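Local coordinates for protein putative N-acetylneuraminate lyase ([Ruminococcus] gnavus ATCC 29149, PDB 6RB7) that belongs to the dihydrodipicolinate synthetase family of (beta/alpha)8-barrel proteins and is assembled from four chains, at residues A[53-58]-A[93-98]; A[59-64]-A[99-104]; A[73-78]-A[107-112]. All blocks are in the same frame, centred on the assembly; numbering follows the deposited sequence.

Contact 1: residues A[53-58]-A[93-98]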
loop_
_atom_site.group_PDB
_atom_site.type_symbol
_atom_site.label_atom_id
_atom_site.label_comp_id
_atom_site.label_asym_id
_atom_site.label_seq_id
_atom_site.Cartn_x
_atom_site.Cartn_y
_atom_site.Cartn_z
ATOM N N GLY A 53 -6.786 -10.021 35.339
ATOM C CA GLY A 53 -6.669 -10.087 33.863
ATOM C C GLY A 53 -7.013 -11.447 33.292
ATOM O O GLY A 53 -6.731 -11.689 32.100
ATOM N N ASN A 54 -7.601 -12.362 34.052
ATOM C CA ASN A 54 -8.071 -13.642 33.489
ATOM C C ASN A 54 -9.500 -13.466 33.001
ATOM O O ASN A 54 -10.165 -12.550 33.486
ATOM C CB ASN A 54 -7.944 -14.812 34.460
ATOM C CG ASN A 54 -6.481 -15.177 34.584
ATOM O OD1 ASN A 54 -5.935 -15.037 35.675
ATOM N ND2 ASN A 54 -5.847 -15.540 33.458
ATOM N N ILE A 55 -9.973 -14.388 32.158
ATOM C CA ILE A 55 -11.386 -14.366 31.711
ATOM C C ILE A 55 -12.256 -14.515 32.959
ATOM O O ILE A 55 -11.974 -15.406 33.810
ATOM C CB ILE A 55 -11.702 -15.448 30.659
ATOM C CG1 ILE A 55 -10.951 -15.188 29.341
ATOM C CG2 ILE A 55 -13.195 -15.525 30.443
ATOM C CD1 ILE A 55 -11.279 -13.901 28.698
ATOM N N SER A 56 -13.252 -13.653 33.081
ATOM C CA SER A 56 -14.229 -13.677 34.196
ATOM C C SER A 56 -15.500 -14.379 33.742
ATOM O O SER A 56 -16.304 -13.808 32.985
ATOM C CB SER A 56 -14.511 -12.278 34.655
ATOM O OG SER A 56 -15.539 -12.298 35.634
ATOM N N PRO A 57 -15.808 -15.585 34.249
ATOM C CA PRO A 57 -17.104 -16.202 33.952
ATOM C C PRO A 57 -18.282 -15.282 34.301
ATOM O O PRO A 57 -19.221 -15.140 33.495
ATOM C CB PRO A 57 -17.078 -17.482 34.793
ATOM C CG PRO A 57 -15.610 -17.816 34.840
ATOM C CD PRO A 57 -14.921 -16.476 35.025
ATOM N N GLU A 58 -18.258 -14.653 35.480
ATOM C CA GLU A 58 -19.357 -13.754 35.915
ATOM C C GLU A 58 -19.431 -12.527 34.991
ATOM O O GLU A 58 -20.558 -12.111 34.655
ATOM C CB GLU A 58 -19.145 -13.345 37.380
ATOM C CG GLU A 58 -19.017 -14.568 38.292
ATOM C CD GLU A 58 -17.616 -15.027 38.712
ATOM O OE1 GLU A 58 -16.685 -15.263 37.834
ATOM O OE2 GLU A 58 -17.452 -15.169 39.944
ATOM N N LYS A 93 -12.615 -20.876 25.070
ATOM C CA LYS A 93 -13.615 -21.873 25.489
ATOM C C LYS A 93 -14.405 -21.351 26.687
ATOM O O LYS A 93 -15.643 -21.452 26.669
ATOM C CB LYS A 93 -12.933 -23.182 25.863
ATOM C CG LYS A 93 -12.429 -23.971 24.681
ATOM C CD LYS A 93 -11.812 -25.283 25.129
ATOM C CE LYS A 93 -11.318 -26.132 23.987
ATOM N NZ LYS A 93 -10.652 -27.368 24.499
ATOM N N ILE A 94 -13.725 -20.778 27.674
ATOM C CA ILE A 94 -14.399 -20.239 28.879
ATOM C C ILE A 94 -15.376 -19.128 28.464
ATOM O O ILE A 94 -16.527 -19.118 28.920
ATOM C CB ILE A 94 -13.381 -19.801 29.925
ATOM C CG1 ILE A 94 -12.643 -21.055 30.451
ATOM C CG2 ILE A 94 -14.079 -19.022 31.038
ATOM C CD1 ILE A 94 -11.442 -20.739 31.257
ATOM N N VAL A 95 -14.962 -18.237 27.561
ATOM C CA VAL A 95 -15.887 -17.177 27.129
ATOM C C VAL A 95 -17.146 -17.809 26.533
ATOM O O VAL A 95 -18.272 -17.438 26.911
ATOM C CB VAL A 95 -15.211 -16.212 26.128
ATOM C CG1 VAL A 95 -16.220 -15.298 25.498
ATOM C CG2 VAL A 95 -14.079 -15.439 26.796
ATOM N N LEU A 96 -16.985 -18.711 25.566
ATOM C CA LEU A 96 -18.153 -19.213 24.822
ATOM C C LEU A 96 -19.058 -20.047 25.766
ATOM O O LEU A 96 -20.270 -19.917 25.664
ATOM C CB LEU A 96 -17.722 -20.005 23.601
ATOM C CG LEU A 96 -18.866 -20.492 22.733
ATOM C CD1 LEU A 96 -19.645 -19.301 22.121
ATOM C CD2 LEU A 96 -18.325 -21.382 21.632
ATOM N N GLU A 97 -18.461 -20.828 26.647
ATOM C CA GLU A 97 -19.262 -21.608 27.624
ATOM C C GLU A 97 -20.143 -20.673 28.440
ATOM O O GLU A 97 -21.310 -21.007 28.653
ATOM C CB GLU A 97 -18.323 -22.421 28.512
ATOM C CG GLU A 97 -17.732 -23.580 27.776
ATOM C CD GLU A 97 -16.571 -24.275 28.480
ATOM O OE1 GLU A 97 -16.225 -23.877 29.603
ATOM O OE2 GLU A 97 -15.971 -25.185 27.872
ATOM N N ASN A 98 -19.608 -19.550 28.903
ATOM C CA ASN A 98 -20.355 -18.604 29.759
ATOM C C ASN A 98 -21.382 -17.820 28.954
ATOM O O ASN A 98 -22.444 -17.531 29.489
ATOM C CB ASN A 98 -19.395 -17.783 30.586
ATOM C CG ASN A 98 -18.843 -18.624 31.731
ATOM O OD1 ASN A 98 -19.573 -18.866 32.705
ATOM N ND2 ASN A 98 -17.609 -19.112 31.596
#
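Ile-55 meets Ile-94 and Val-95 in the apolar part of this contact. The two isoleucines pass alongside one another, pointing opposite ways, and touch through their branch methyls, with Ile-55 CG2 3.7 Å from Ile-94 CG2. In Ile-94 this methyl lies anti to the backbone N (chi1 of CG1 -67°), which turns it to the loop of residues 53-56. Val-95 stands at about a right angle to Ile-55. Its CG2 methyl lies 3.7 Å from Ile-55 CD1 and also packs on Ile-55 CG2, so one methyl serves both branches. Pro-57 adds a looser apolar touch, its CG 4.3 Å from Ile-94 CG2.

The second kind of contact sets a flat amide against a proline. Pro-57 CB approaches the amide of Asn-98, 3.5 Å from OD1 and 3.6 Å from ND2. CB is a carbon, so this is a van der Waals contact.

The polar bonds lie within the helix. Asn-98 ND2 donates to Ile-94 O at 2.9 Å, from above the carbonyl plane. The backbone N of Asn-98 reaches the same oxygen from the opposite face. Ile-94 O thus has two donors, and the bond from ND2 limits rotation of the amide. Asn-98 OD1 accepts from Lys-101.

Ser-56 is the N-cap of helix 57-70, its OG bonded to Gly-59 N. The contact joins the start of this helix to the middle of helix 89-103, two successive outer helices of the (beta/alpha)8 barrel. Ile-55 also touches Tyr-49 and Gln-87, while Leu-96 packs on strand 108-112 and on helix 118-130.

Contact 2: residues A[59-64]-A[99-104]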
loop_
_atom_site.group_PDB
_atom_site.type_symbol
_atom_site.label_atom_id
_atom_site.label_comp_id
_atom_site.label_asym_id
_atom_site.label_seq_id
_atom_site.Cartn_x
_atom_site.Cartn_y
_atom_site.Cartn_z
ATOM N N GLY A 59 -18.292 -11.982 34.575
ATOM C CA GLY A 59 -18.252 -10.847 33.633
ATOM C C GLY A 59 -18.838 -11.209 32.299
ATOM O O GLY A 59 -19.641 -10.438 31.746
ATOM N N VAL A 60 -18.475 -12.384 31.787
ATOM C CA VAL A 60 -19.023 -12.867 30.488
ATOM C C VAL A 60 -20.546 -13.023 30.610
ATOM O O VAL A 60 -21.300 -12.593 29.718
ATOM C CB VAL A 60 -18.345 -14.166 30.033
ATOM C CG1 VAL A 60 -19.079 -14.766 28.831
ATOM C CG2 VAL A 60 -16.870 -14.002 29.749
ATOM N N GLN A 61 -21.027 -13.634 31.704
ATOM C CA GLN A 61 -22.475 -13.832 31.844
ATOM C C GLN A 61 -23.169 -12.468 31.926
ATOM O O GLN A 61 -24.224 -12.310 31.306
ATOM C CB GLN A 61 -22.759 -14.725 33.051
ATOM C CG GLN A 61 -22.270 -16.129 32.881
ATOM C CD GLN A 61 -22.609 -16.986 34.078
ATOM O OE1 GLN A 61 -23.504 -16.635 34.873
ATOM N NE2 GLN A 61 -21.848 -18.060 34.242
ATOM N N GLY A 62 -22.568 -11.510 32.624
ATOM C CA GLY A 62 -23.110 -10.146 32.753
ATOM C C GLY A 62 -23.288 -9.494 31.393
ATOM O O GLY A 62 -24.342 -8.914 31.086
ATOM N N LEU A 63 -22.231 -9.556 30.579
ATOM C CA LEU A 63 -22.303 -8.912 29.254
ATOM C C LEU A 63 -23.298 -9.641 28.342
ATOM O O LEU A 63 -24.003 -8.980 27.565
ATOM C CB LEU A 63 -20.903 -8.830 28.638
ATOM C CG LEU A 63 -20.846 -8.052 27.327
ATOM C CD1 LEU A 63 -21.225 -6.592 27.503
ATOM C CD2 LEU A 63 -19.465 -8.163 26.715
ATOM N N THR A 64 -23.433 -10.945 28.473
ATOM C CA THR A 64 -24.400 -11.709 27.650
ATOM C C THR A 64 -25.823 -11.270 28.025
ATOM O O THR A 64 -26.642 -11.012 27.150
ATOM C CB THR A 64 -24.222 -13.216 27.816
ATOM O OG1 THR A 64 -22.861 -13.589 27.614
ATOM C CG2 THR A 64 -25.146 -13.977 26.906
ATOM N N VAL A 99 -21.138 -17.530 27.683
ATOM C CA VAL A 99 -22.207 -16.959 26.825
ATOM C C VAL A 99 -23.367 -17.940 26.730
ATOM O O VAL A 99 -24.540 -17.569 26.924
ATOM C CB VAL A 99 -21.650 -16.595 25.428
ATOM C CG1 VAL A 99 -22.807 -16.237 24.491
ATOM C CG2 VAL A 99 -20.632 -15.468 25.564
ATOM N N MET A 100 -23.054 -19.174 26.400
ATOM C CA MET A 100 -24.116 -20.166 26.074
ATOM C C MET A 100 -24.873 -20.515 27.358
ATOM O O MET A 100 -26.061 -20.810 27.246
ATOM C CB MET A 100 -23.506 -21.405 25.425
ATOM C CG MET A 100 -22.856 -21.143 24.061
ATOM S SD MET A 100 -23.910 -20.282 22.875
ATOM C CE MET A 100 -25.011 -21.610 22.371
ATOM N N LYS A 101 -24.220 -20.403 28.517
ATOM C CA LYS A 101 -24.823 -20.721 29.841
ATOM C C LYS A 101 -26.028 -19.821 30.062
ATOM O O LYS A 101 -26.954 -20.306 30.770
ATOM C CB LYS A 101 -23.857 -20.485 31.002
ATOM C CG LYS A 101 -23.094 -21.675 31.534
ATOM C CD LYS A 101 -22.741 -21.522 33.012
ATOM C CE LYS A 101 -21.613 -22.439 33.455
ATOM N NZ LYS A 101 -20.302 -22.061 32.862
ATOM N N VAL A 102 -26.014 -18.558 29.630
ATOM C CA VAL A 102 -27.053 -17.602 30.121
ATOM C C VAL A 102 -27.805 -17.028 28.952
ATOM O O VAL A 102 -28.745 -16.247 29.215
ATOM C CB VAL A 102 -26.503 -16.462 31.006
ATOM C CG1 VAL A 102 -25.916 -16.994 32.294
ATOM C CG2 VAL A 102 -25.470 -15.668 30.288
ATOM N N ALA A 103 -27.483 -17.351 27.707
ATOM C CA ALA A 103 -28.178 -16.724 26.573
ATOM C C ALA A 103 -29.624 -17.219 26.443
ATOM O O ALA A 103 -30.449 -16.525 25.809
ATOM C CB ALA A 103 -27.392 -16.968 25.311
ATOM N N GLU A 104 -29.889 -18.407 26.929
ATOM C CA GLU A 104 -31.259 -18.979 27.002
ATOM C C GLU A 104 -31.865 -19.048 25.595
ATOM O O GLU A 104 -33.073 -18.834 25.503
ATOM C CB GLU A 104 -32.133 -18.114 27.926
ATOM C CG GLU A 104 -31.674 -18.150 29.375
ATOM C CD GLU A 104 -32.649 -17.545 30.381
ATOM O OE1 GLU A 104 -33.747 -17.105 29.982
ATOM O OE2 GLU A 104 -32.291 -17.471 31.560
#
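Thr-64 packs against Val-99 and Val-102 where helices 57-70 and 89-103 run side by side. Thr-64 crosses Val-99 at about a right angle and brings its hydroxyl against the CA and CG2 of Val-99, OG1 lying 3.6 Å from CG2. This oxygen sits beside its own backbone N (chi1 -51°) and donates to Val-60 O at 2.8 Å, from above the carbonyl plane. The hydroxyl is thus tied to its own helix, and Val-60 O takes a second bond from Thr-64 N. Thr-64 CB also meets the neighbour, 3.7 Å from Val-102 CG2.

Val-60 also stands at about a right angle to Val-99, with Val-60 CG1 3.7 Å from Val-99 CG2. The extended chain of Gln-61 crosses Val-102 in the same manner. Its CB, CG and CD lie along the valine methyls, and its OE1 comes within 3.5 Å of Val-102 CG1. NE2 passes Lys-101 CD on its way to Asn-98 OD1, its bonding partner.

The axes of segments 59-64 and 99-103 come within 8.6 Å and cross at -44°, both helices running broadly the same way. Successive helices packed side by side around a closed parallel barrel are characteristic of the (beta/alpha)8 fold.

Contact 3: residues A[73-78]-A[107-112]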
loop_
_atom_site.group_PDB
_atom_site.type_symbol
_atom_site.label_atom_id
_atom_site.label_comp_id
_atom_site.label_asym_id
_atom_site.label_seq_id
_atom_site.Cartn_x
_atom_site.Cartn_y
_atom_site.Cartn_z
ATOM N N LYS A 73 -29.880 -8.970 17.806
ATOM C CA LYS A 73 -30.204 -10.232 17.113
ATOM C C LYS A 73 -29.334 -11.344 17.659
ATOM O O LYS A 73 -29.800 -12.515 17.743
ATOM C CB LYS A 73 -30.041 -10.071 15.622
ATOM C CG LYS A 73 -30.505 -11.240 14.786
ATOM C CD LYS A 73 -32.015 -11.485 14.937
ATOM C CE LYS A 73 -32.664 -12.025 13.693
ATOM N NZ LYS A 73 -33.964 -12.663 14.013
ATOM N N GLY A 74 -28.080 -11.039 17.920
ATOM C CA GLY A 74 -27.105 -12.058 18.273
ATOM C C GLY A 74 -25.842 -11.451 18.779
ATOM O O GLY A 74 -25.769 -10.217 18.918
ATOM N N VAL A 75 -24.860 -12.290 19.016
ATOM C CA VAL A 75 -23.515 -11.844 19.425
ATOM C C VAL A 75 -22.462 -12.587 18.598
ATOM O O VAL A 75 -22.660 -13.797 18.218
ATOM C CB VAL A 75 -23.225 -11.985 20.916
ATOM C CG1 VAL A 75 -24.003 -10.966 21.718
ATOM C CG2 VAL A 75 -23.481 -13.396 21.430
ATOM N N TYR A 76 -21.386 -11.890 18.302
ATOM C CA TYR A 76 -20.224 -12.394 17.548
ATOM C C TYR A 76 -19.108 -12.530 18.568
ATOM O O TYR A 76 -18.574 -11.545 19.052
ATOM C CB TYR A 76 -19.894 -11.439 16.396
ATOM C CG TYR A 76 -18.612 -11.773 15.682
ATOM C CD1 TYR A 76 -18.551 -12.853 14.828
ATOM C CD2 TYR A 76 -17.512 -10.962 15.781
ATOM C CE1 TYR A 76 -17.381 -13.158 14.132
ATOM C CE2 TYR A 76 -16.324 -11.267 15.116
ATOM C CZ TYR A 76 -16.264 -12.374 14.314
ATOM O OH TYR A 76 -15.111 -12.650 13.663
ATOM N N VAL A 77 -18.819 -13.788 18.948
ATOM C CA VAL A 77 -17.992 -14.064 20.141
ATOM C C VAL A 77 -16.552 -14.420 19.751
ATOM O O VAL A 77 -16.350 -15.205 18.805
ATOM C CB VAL A 77 -18.656 -15.191 20.931
ATOM C CG1 VAL A 77 -17.863 -15.488 22.193
ATOM C CG2 VAL A 77 -20.103 -14.884 21.235
ATOM N N ASN A 78 -15.585 -13.904 20.499
ATOM C CA ASN A 78 -14.153 -14.223 20.339
ATOM C C ASN A 78 -13.674 -13.778 18.951
ATOM O O ASN A 78 -12.770 -14.420 18.418
ATOM C CB ASN A 78 -13.850 -15.706 20.612
ATOM C CG ASN A 78 -14.026 -16.081 22.053
ATOM O OD1 ASN A 78 -13.708 -15.287 22.943
ATOM N ND2 ASN A 78 -14.561 -17.278 22.290
ATOM N N LEU A 107 -30.304 -15.391 21.653
ATOM C CA LEU A 107 -29.315 -14.729 20.768
ATOM C C LEU A 107 -28.899 -15.706 19.689
ATOM O O LEU A 107 -28.562 -16.851 20.020
ATOM C CB LEU A 107 -28.072 -14.299 21.554
ATOM C CG LEU A 107 -28.294 -13.193 22.581
ATOM C CD1 LEU A 107 -27.137 -13.128 23.518
ATOM C CD2 LEU A 107 -28.507 -11.849 21.880
ATOM N N THR A 108 -28.758 -15.211 18.468
ATOM C CA THR A 108 -27.991 -15.943 17.448
ATOM C C THR A 108 -26.532 -15.864 17.905
ATOM O O THR A 108 -26.072 -14.753 18.227
ATOM C CB THR A 108 -28.193 -15.352 16.068
ATOM O OG1 THR A 108 -29.586 -15.461 15.732
ATOM C CG2 THR A 108 -27.354 -16.030 15.009
ATOM N N VAL A 109 -25.816 -16.968 17.942
ATOM C CA VAL A 109 -24.423 -16.964 18.427
ATOM C C VAL A 109 -23.516 -17.361 17.277
ATOM O O VAL A 109 -23.650 -18.499 16.753
ATOM C CB VAL A 109 -24.206 -17.835 19.670
ATOM C CG1 VAL A 109 -22.738 -17.843 20.065
ATOM C CG2 VAL A 109 -25.076 -17.353 20.814
ATOM N N ILE A 110 -22.611 -16.456 16.902
ATOM C CA ILE A 110 -21.561 -16.742 15.911
ATOM C C ILE A 110 -20.251 -16.761 16.685
ATOM O O ILE A 110 -19.907 -15.746 17.318
ATOM C CB ILE A 110 -21.535 -15.675 14.810
ATOM C CG1 ILE A 110 -22.875 -15.516 14.096
ATOM C CG2 ILE A 110 -20.387 -15.973 13.845
ATOM C CD1 ILE A 110 -22.924 -14.346 13.137
ATOM N N ALA A 111 -19.567 -17.895 16.698
ATOM C CA ALA A 111 -18.287 -18.061 17.424
ATOM C C ALA A 111 -17.125 -17.986 16.432
ATOM O O ALA A 111 -16.993 -18.837 15.577
ATOM C CB ALA A 111 -18.260 -19.357 18.172
ATOM N N HIS A 112 -16.355 -16.910 16.509
ATOM C CA HIS A 112 -15.100 -16.778 15.750
ATOM C C HIS A 112 -14.080 -17.726 16.352
ATOM O O HIS A 112 -13.786 -17.595 17.558
ATOM C CB HIS A 112 -14.625 -15.332 15.759
ATOM C CG HIS A 112 -13.338 -15.207 14.995
ATOM N ND1 HIS A 112 -12.134 -15.019 15.633
ATOM C CD2 HIS A 112 -13.077 -15.348 13.676
ATOM C CE1 HIS A 112 -11.183 -14.970 14.699
ATOM N NE2 HIS A 112 -11.727 -15.230 13.485
HETATM O O HOH W 1 -13.107 -18.903 19.857
#
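Val-75 and Val-77 bond through their backbones to Ile-110 and His-112 where strands 74-77 and 108-112 run parallel, in the beta-alpha-beta unit that helix 89-103 completes in this (beta/alpha)8 barrel. The backbone ladder is the tight part. Ile-110 N donates to Val-75 O at 3.0 Å, and Val-77 N to Ile-110 O at 2.8 Å; both bonds are nearly straight. His-112 N continues the ladder to Val-77 O, and Thr-108 N opens it at Lys-73 O.

Side-chain contacts are looser on the face of Val-75, Val-77 and Val-109. Val-77 CG2 lies 4.1 Å from Val-109 CG1, and the face is covered by helix 89-103 and by Phe-67. On the other face Ile-110 CG2 meets the edge of the Tyr-76 ring, 3.8 Å from CD1. Ile-240 touches both residues there.

At the end of the pair one water bridges the strands, donating to His-112 O at 2.7 Å and accepting a weak bond from Asn-78 ND2. Tyr-76 and His-112 extend together in one direction, the tyrosine OH 3.4 Å from His-112 CD2. The imidazole has a partner at each nitrogen: NE2 bonds to Ile-139 N, and ND1 donates to Asn-78 O at 2.9 Å, with that oxygen in the ring plane.

Contacts 1 and 2 are successive parts of one interface between helices 57-70 and 89-103, their centres about 9 Å apart. Val-60 joins them by packing on Val-95 and Asn-98. Contact 3 belongs to the sheet beneath, with its centre about 15 Å from contact 1 and about 11 Å from contact 2. Along the chain the order is helix 57-70, strand 74-77, helix 89-103, strand 108-112, so the segments of each contact alternate with those of the others. Val-95 packs on Val-77, Met-100 on Val-109, and Thr-64 on Leu-107. Helix pair and strand pair thus make up one sector of the barrel wall, strands inside and helices outside.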